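Local coordinates for MS5a (Brassica napus, PDB 6L77), which is of unknown function but, as a meiosis-related protein built from cystatin-like folds, appears to enhance papain in a non-canonical way, at residues Thr84-Arg89 with Pro99-Asp104; Lys111-Glu116 with Leu187-Tyr192. All coordinates share one frame; numbering follows the deposited sequence.

Contact 1: Thr84-Arg89 with Pro99-Asp104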
loop_
_atom_site.group_PDB
_atom_site.type_symbol
_atom_site.label_atom_id
_atom_site.label_comp_id
_atom_site.label_asym_id
_atom_site.label_seq_id
_atom_site.Cartn_x
_atom_site.Cartn_y
_atom_site.Cartn_z
ATOM N N THR A 84 -0.202 -10.418 -0.541
ATOM C CA THR A 84 -1.619 -10.388 -0.890
ATOM C C THR A 84 -2.454 -10.303 0.379
ATOM O O THR A 84 -2.258 -11.101 1.307
ATOM C CB THR A 84 -2.025 -11.644 -1.681
ATOM O OG1 THR A 84 -1.251 -11.729 -2.883
ATOM C CG2 THR A 84 -3.523 -11.599 -2.042
ATOM N N CYS A 85 -3.394 -9.351 0.412
ATOM C CA CYS A 85 -4.384 -9.254 1.489
ATOM C C CYS A 85 -5.662 -9.959 1.041
ATOM O O CYS A 85 -6.321 -9.520 0.092
ATOM C CB CYS A 85 -4.662 -7.796 1.858
ATOM S SG CYS A 85 -5.935 -7.604 3.145
ATOM N N TYR A 86 -6.014 -11.047 1.732
ATOM C CA TYR A 86 -7.131 -11.910 1.351
ATOM C C TYR A 86 -8.405 -11.643 2.136
ATOM O O TYR A 86 -9.501 -11.840 1.608
ATOM C CB TYR A 86 -6.762 -13.388 1.554
ATOM C CG TYR A 86 -5.745 -13.905 0.577
ATOM C CD1 TYR A 86 -6.125 -14.317 -0.698
ATOM C CD2 TYR A 86 -4.401 -14.002 0.929
ATOM C CE1 TYR A 86 -5.195 -14.806 -1.606
ATOM C CE2 TYR A 86 -3.461 -14.484 0.024
ATOM C CZ TYR A 86 -3.868 -14.888 -1.241
ATOM O OH TYR A 86 -2.935 -15.367 -2.137
ATOM N N ILE A 87 -8.278 -11.245 3.390
ATOM C CA ILE A 87 -9.403 -11.064 4.304
ATOM C C ILE A 87 -9.187 -9.741 4.999
ATOM O O ILE A 87 -8.063 -9.435 5.402
ATOM C CB ILE A 87 -9.477 -12.201 5.353
ATOM C CG1 ILE A 87 -9.624 -13.568 4.678
ATOM C CG2 ILE A 87 -10.580 -11.935 6.382
ATOM C CD1 ILE A 87 -11.042 -13.940 4.326
ATOM N N SER A 88 -10.259 -8.960 5.167
ATOM C CA SER A 88 -10.142 -7.706 5.912
ATOM C C SER A 88 -11.581 -7.294 6.243
ATOM O O SER A 88 -12.265 -6.699 5.413
ATOM C CB SER A 88 -9.421 -6.628 5.119
ATOM O OG SER A 88 -10.146 -6.290 3.935
ATOM N N ARG A 89 -12.040 -7.661 7.436
ATOM C CA ARG A 89 -13.459 -7.496 7.734
ATOM C C ARG A 89 -13.661 -7.545 9.241
ATOM O O ARG A 89 -12.820 -8.097 9.968
ATOM C CB ARG A 89 -14.288 -8.599 7.064
ATOM C CG ARG A 89 -13.894 -9.961 7.567
ATOM C CD ARG A 89 -14.575 -11.087 6.837
ATOM N NE ARG A 89 -14.115 -12.355 7.390
ATOM C CZ ARG A 89 -14.258 -13.533 6.791
ATOM N NH1 ARG A 89 -14.858 -13.613 5.607
ATOM N NH2 ARG A 89 -13.792 -14.630 7.373
ATOM N N PRO A 99 -11.012 -17.644 0.206
ATOM C CA PRO A 99 -10.578 -17.269 -1.147
ATOM C C PRO A 99 -9.278 -17.957 -1.564
ATOM O O PRO A 99 -8.419 -18.206 -0.720
ATOM C CB PRO A 99 -10.388 -15.749 -1.048
ATOM C CG PRO A 99 -10.195 -15.478 0.417
ATOM C CD PRO A 99 -11.056 -16.484 1.114
ATOM N N ASN A 100 -9.147 -18.256 -2.855
ATOM C CA ASN A 100 -7.992 -18.972 -3.374
ATOM C C ASN A 100 -6.803 -18.027 -3.547
ATOM O O ASN A 100 -6.928 -16.801 -3.460
ATOM C CB ASN A 100 -8.335 -19.643 -4.701
ATOM C CG ASN A 100 -9.659 -20.386 -4.651
ATOM O OD1 ASN A 100 -10.543 -20.158 -5.479
ATOM N ND2 ASN A 100 -9.805 -21.275 -3.674
ATOM N N GLN A 101 -5.636 -18.615 -3.799
ATOM C CA GLN A 101 -4.415 -17.829 -3.904
ATOM C C GLN A 101 -4.508 -16.837 -5.060
ATOM O O GLN A 101 -5.136 -17.099 -6.091
ATOM C CB GLN A 101 -3.199 -18.738 -4.093
ATOM C CG GLN A 101 -1.866 -17.994 -3.988
ATOM C CD GLN A 101 -0.670 -18.821 -4.433
ATOM O OE1 GLN A 101 -0.812 -19.970 -4.855
ATOM N NE2 GLN A 101 0.519 -18.234 -4.337
ATOM N N PHE A 102 -3.874 -15.684 -4.877
ATOM C CA PHE A 102 -3.916 -14.620 -5.872
ATOM C C PHE A 102 -2.625 -13.828 -5.773
ATOM O O PHE A 102 -2.334 -13.259 -4.718
ATOM C CB PHE A 102 -5.135 -13.722 -5.643
ATOM C CG PHE A 102 -5.201 -12.538 -6.566
ATOM C CD1 PHE A 102 -5.493 -12.709 -7.908
ATOM C CD2 PHE A 102 -4.972 -11.255 -6.088
ATOM C CE1 PHE A 102 -5.550 -11.616 -8.761
ATOM C CE2 PHE A 102 -5.043 -10.169 -6.928
ATOM C CZ PHE A 102 -5.330 -10.349 -8.265
ATOM N N PHE A 103 -1.847 -13.791 -6.851
ATOM C CA PHE A 103 -0.605 -13.030 -6.824
ATOM C C PHE A 103 -0.326 -12.468 -8.212
ATOM O O PHE A 103 -1.032 -12.754 -9.178
ATOM C CB PHE A 103 0.570 -13.880 -6.338
ATOM C CG PHE A 103 0.799 -15.107 -7.164
ATOM C CD1 PHE A 103 1.565 -15.049 -8.320
ATOM C CD2 PHE A 103 0.228 -16.314 -6.801
ATOM C CE1 PHE A 103 1.761 -16.177 -9.090
ATOM C CE2 PHE A 103 0.428 -17.449 -7.566
ATOM C CZ PHE A 103 1.194 -17.381 -8.711
ATOM N N ASP A 104 0.729 -11.666 -8.290
ATOM C CA ASP A 104 1.088 -10.907 -9.482
ATOM C C ASP A 104 2.451 -11.395 -9.935
ATOM O O ASP A 104 3.421 -11.327 -9.173
ATOM C CB ASP A 104 1.116 -9.410 -9.172
ATOM C CG ASP A 104 1.658 -8.566 -10.320
ATOM O OD1 ASP A 104 1.942 -9.103 -11.411
ATOM O OD2 ASP A 104 1.812 -7.347 -10.117
#
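Y86 and P99 fit together at one end of this contact, and T84 meets F102 at the other. The segments run nearly antiparallel, the end-to-end directions of their touching parts 163° apart, with the Y86 ring bridging them. With CG anti to its own carbonyl carbon (chi1 -70°), Y86 sends its ring out toward the loop and into a hollow formed by the backbone of 100-102. Its hydroxyl sits against Q101, whose CA and CG close in on OH, and accepts a hydrogen bond from F102 N at 2.9 Å. That N-H lies near the ring plane, at the edge, so the phenol is held at its far end. Farther back on the rim, Y86 CE1 comes to 3.2 Å from N100 O and also rests against F102 CB. One face of the ring is covered from its own strand by T84 CG2, offset toward the rim, and the same methyl meets the edge of the F102 ring. T84 OG1 donates to F102 O at 2.6 Å, nearly along the C=O axis; R76 is its second partner. F102 is therefore gripped through both its N and its O. At the opposite end the P99 ring is the bump: its CG lies 4.2 Å from Y86 CB, and its CD lies 4.1 Å from I87 CD1, the I87 and P99 side chains crossing at about a right angle. P99, N100 and Q101 are poorly ordered, so their packing is less certain than the two bonds to F102. Y86 and I87 both pair with N72, and their backbone angles fit a classic beta bulge. C85 and S88 face helix 12-29 from the other side, so the loop lies across the outer face of a sheet packed on a helix, as in a cystatin-like fold.

Contact 2: Lys111-Glu116 with Leu187-Tyr192; sequences KWPSKE and LVYIRY
Y189 is gripped from two directions by W112 and P113, each using a different part of it. W112 lies under the root of the tyrosine: Y189 CB stands over the six-membered ring, 3.7 Å from its centroid. Beyond CB the phenol ring tilts away from the indole, its edge toward the tryptophan face, an edge-to-face pair with centroids 5.8 Å apart and planes at 57°. P113 takes the face of the phenol instead. Its CD sits over the middle of the Y189 ring, 3.5 Å from the centroid and only 7° off the normal, a close CH-pi contact. The same CD also lies above the indole, on the face that receives Y189 CB, so the proline wedges between the two aromatic planes. Strand 186-195 runs inside the antiparallel sheet of this cystatin-like fold; V188 and I190 turn to helix 138-150 on one face, while Y189 carries the loop ahead of helix 115-119 on the other. W112 CB points away from the strand, but CG, anti to the backbone N (chi1 -160°), starts the indole back; its far rim brings CH2 3.4 Å from Y189 O and CZ3 3.8 Å from R191 CB. R191 then bends away to a salt bridge with D193. At the phenol tip a water bridges Y189 OH, 2.7 Å away, and K111 O, to which it donates. An alanine in place of Y189 would keep CB on the indole but would probably open a gap beside P113 and cost the water one of its partners. D165 and V167 of adjoining strand 161-170 touch W112.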
loop_
_atom_site.group_PDB
_atom_site.type_symbol
_atom_site.label_atom_id
_atom_site.label_comp_id
_atom_site.label_asym_id
_atom_site.label_seq_id
_atom_site.Cartn_x
_atom_site.Cartn_y
_atom_site.Cartn_z
ATOM N N LYS A 111 11.706 2.282 -14.222
ATOM C CA LYS A 111 11.955 3.715 -14.171
ATOM C C LYS A 111 10.638 4.474 -14.132
ATOM O O LYS A 111 9.588 3.978 -14.555
ATOM C CB LYS A 111 12.771 4.216 -15.378
ATOM C CG LYS A 111 14.096 3.520 -15.617
ATOM C CD LYS A 111 14.799 4.117 -16.832
ATOM C CE LYS A 111 15.874 3.187 -17.376
ATOM N NZ LYS A 111 16.878 2.793 -16.347
ATOM N N TRP A 112 10.724 5.691 -13.606
ATOM C CA TRP A 112 9.655 6.670 -13.725
ATOM C C TRP A 112 9.195 6.767 -15.181
ATOM O O TRP A 112 10.022 6.665 -16.094
ATOM C CB TRP A 112 10.166 8.037 -13.259
ATOM C CG TRP A 112 9.078 8.991 -12.891
ATOM C CD1 TRP A 112 8.458 9.903 -13.702
ATOM C CD2 TRP A 112 8.467 9.109 -11.610
ATOM N NE1 TRP A 112 7.493 10.585 -12.992
ATOM C CE2 TRP A 112 7.485 10.117 -11.703
ATOM C CE3 TRP A 112 8.659 8.463 -10.385
ATOM C CZ2 TRP A 112 6.694 10.485 -10.614
ATOM C CZ3 TRP A 112 7.880 8.831 -9.313
ATOM C CH2 TRP A 112 6.905 9.827 -9.432
ATOM N N PRO A 113 7.899 6.977 -15.437
ATOM C CA PRO A 113 7.439 7.107 -16.828
ATOM C C PRO A 113 8.075 8.298 -17.519
ATOM O O PRO A 113 8.127 9.401 -16.970
ATOM C CB PRO A 113 5.923 7.293 -16.689
ATOM C CG PRO A 113 5.717 7.751 -15.251
ATOM C CD PRO A 113 6.779 7.016 -14.483
ATOM N N SER A 114 8.531 8.063 -18.745
ATOM C CA SER A 114 9.102 9.091 -19.602
ATOM C C SER A 114 7.999 9.882 -20.302
ATOM O O SER A 114 6.835 9.474 -20.351
ATOM C CB SER A 114 10.012 8.462 -20.648
ATOM O OG SER A 114 9.254 7.624 -21.504
ATOM N N LYS A 115 8.390 11.021 -20.879
ATOM C CA LYS A 115 7.420 11.861 -21.567
ATOM C C LYS A 115 6.691 11.089 -22.658
ATOM O O LYS A 115 5.517 11.370 -22.927
ATOM C CB LYS A 115 8.112 13.101 -22.148
ATOM C CG LYS A 115 8.980 13.827 -21.127
ATOM C CD LYS A 115 9.295 15.257 -21.529
ATOM C CE LYS A 115 8.053 16.134 -21.512
ATOM N NZ LYS A 115 8.395 17.553 -21.791
ATOM N N GLU A 116 7.357 10.103 -23.282
ATOM C CA GLU A 116 6.712 9.377 -24.370
ATOM C C GLU A 116 5.612 8.453 -23.859
ATOM O O GLU A 116 4.664 8.160 -24.595
ATOM C CB GLU A 116 7.745 8.590 -25.185
ATOM C CG GLU A 116 9.155 8.656 -24.630
ATOM C CD GLU A 116 9.983 7.470 -25.049
ATOM O OE1 GLU A 116 9.407 6.519 -25.620
ATOM O OE2 GLU A 116 11.207 7.482 -24.802
ATOM N N LEU A 187 -0.920 1.242 -11.121
ATOM C CA LEU A 187 0.533 1.241 -11.022
ATOM C C LEU A 187 0.934 2.613 -10.493
ATOM O O LEU A 187 0.619 3.633 -11.115
ATOM C CB LEU A 187 1.155 0.948 -12.391
ATOM C CG LEU A 187 2.649 0.706 -12.547
ATOM C CD1 LEU A 187 3.071 -0.504 -11.762
ATOM C CD2 LEU A 187 2.991 0.508 -14.014
ATOM N N VAL A 188 1.594 2.649 -9.331
ATOM C CA VAL A 188 1.841 3.897 -8.612
ATOM C C VAL A 188 3.336 4.182 -8.589
ATOM O O VAL A 188 4.129 3.325 -8.186
ATOM C CB VAL A 188 1.284 3.840 -7.178
ATOM C CG1 VAL A 188 1.330 5.225 -6.561
ATOM C CG2 VAL A 188 -0.138 3.292 -7.176
ATOM N N TYR A 189 3.716 5.394 -8.994
ATOM C CA TYR A 189 5.095 5.873 -8.928
ATOM C C TYR A 189 5.146 6.991 -7.900
ATOM O O TYR A 189 4.429 7.989 -8.037
ATOM C CB TYR A 189 5.570 6.403 -10.282
ATOM C CG TYR A 189 5.431 5.437 -11.439
ATOM C CD1 TYR A 189 4.238 5.340 -12.151
ATOM C CD2 TYR A 189 6.503 4.644 -11.843
ATOM C CE1 TYR A 189 4.118 4.476 -13.230
ATOM C CE2 TYR A 189 6.387 3.772 -12.912
ATOM C CZ TYR A 189 5.194 3.698 -13.603
ATOM O OH TYR A 189 5.084 2.842 -14.671
ATOM N N ILE A 190 5.995 6.843 -6.889
ATOM C CA ILE A 190 6.056 7.800 -5.792
ATOM C C ILE A 190 7.478 8.308 -5.672
ATOM O O ILE A 190 8.400 7.528 -5.410
ATOM C CB ILE A 190 5.591 7.185 -4.465
ATOM C CG1 ILE A 190 4.208 6.557 -4.650
ATOM C CG2 ILE A 190 5.593 8.273 -3.369
ATOM C CD1 ILE A 190 3.674 5.808 -3.430
ATOM N N ARG A 191 7.652 9.612 -5.849
ATOM C CA ARG A 191 8.929 10.278 -5.646
ATOM C C ARG A 191 8.885 10.948 -4.277
ATOM O O ARG A 191 8.017 11.793 -4.031
ATOM C CB ARG A 191 9.176 11.294 -6.763
ATOM C CG ARG A 191 10.356 12.231 -6.539
ATOM C CD ARG A 191 11.709 11.568 -6.771
ATOM N NE ARG A 191 12.763 12.553 -6.558
ATOM C CZ ARG A 191 13.239 12.897 -5.363
ATOM N NH1 ARG A 191 14.174 13.827 -5.268
ATOM N NH2 ARG A 191 12.784 12.310 -4.264
ATOM N N TYR A 192 9.798 10.561 -3.379
ATOM C CA TYR A 192 9.746 11.121 -2.034
ATOM C C TYR A 192 11.147 11.300 -1.468
ATOM O O TYR A 192 12.088 10.599 -1.856
ATOM C CB TYR A 192 8.887 10.254 -1.102
ATOM C CG TYR A 192 9.428 8.863 -0.793
ATOM C CD1 TYR A 192 9.230 7.800 -1.674
ATOM C CD2 TYR A 192 10.105 8.608 0.396
ATOM C CE1 TYR A 192 9.704 6.515 -1.377
ATOM C CE2 TYR A 192 10.584 7.338 0.697
ATOM C CZ TYR A 192 10.375 6.291 -0.191
ATOM O OH TYR A 192 10.859 5.025 0.107
HETATM O O HOH W 1 7.095 3.366 -16.435
#

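Contact 1 closes before contact 2 opens, and the chain between them carries the loop that follows strand 82-88 along to helix 115-119. Their centres are 27 Å apart and their nearest atoms about 7 Å, so they do not touch. The sheet connects them: strands 219-227 and 201-212 lie between strand 82-88 and strand 186-195. R209 on strand 201-212 reaches residues at the margin of both: it forms a salt bridge with D104 of 99-104 and touches L187 of 187-192, neither part of the contact itself. Contact 1 is held by hydrogen bonds to the loop backbone, whereas contact 2 relies on ring faces and one bridging water. Neither can be tied to a known functional site.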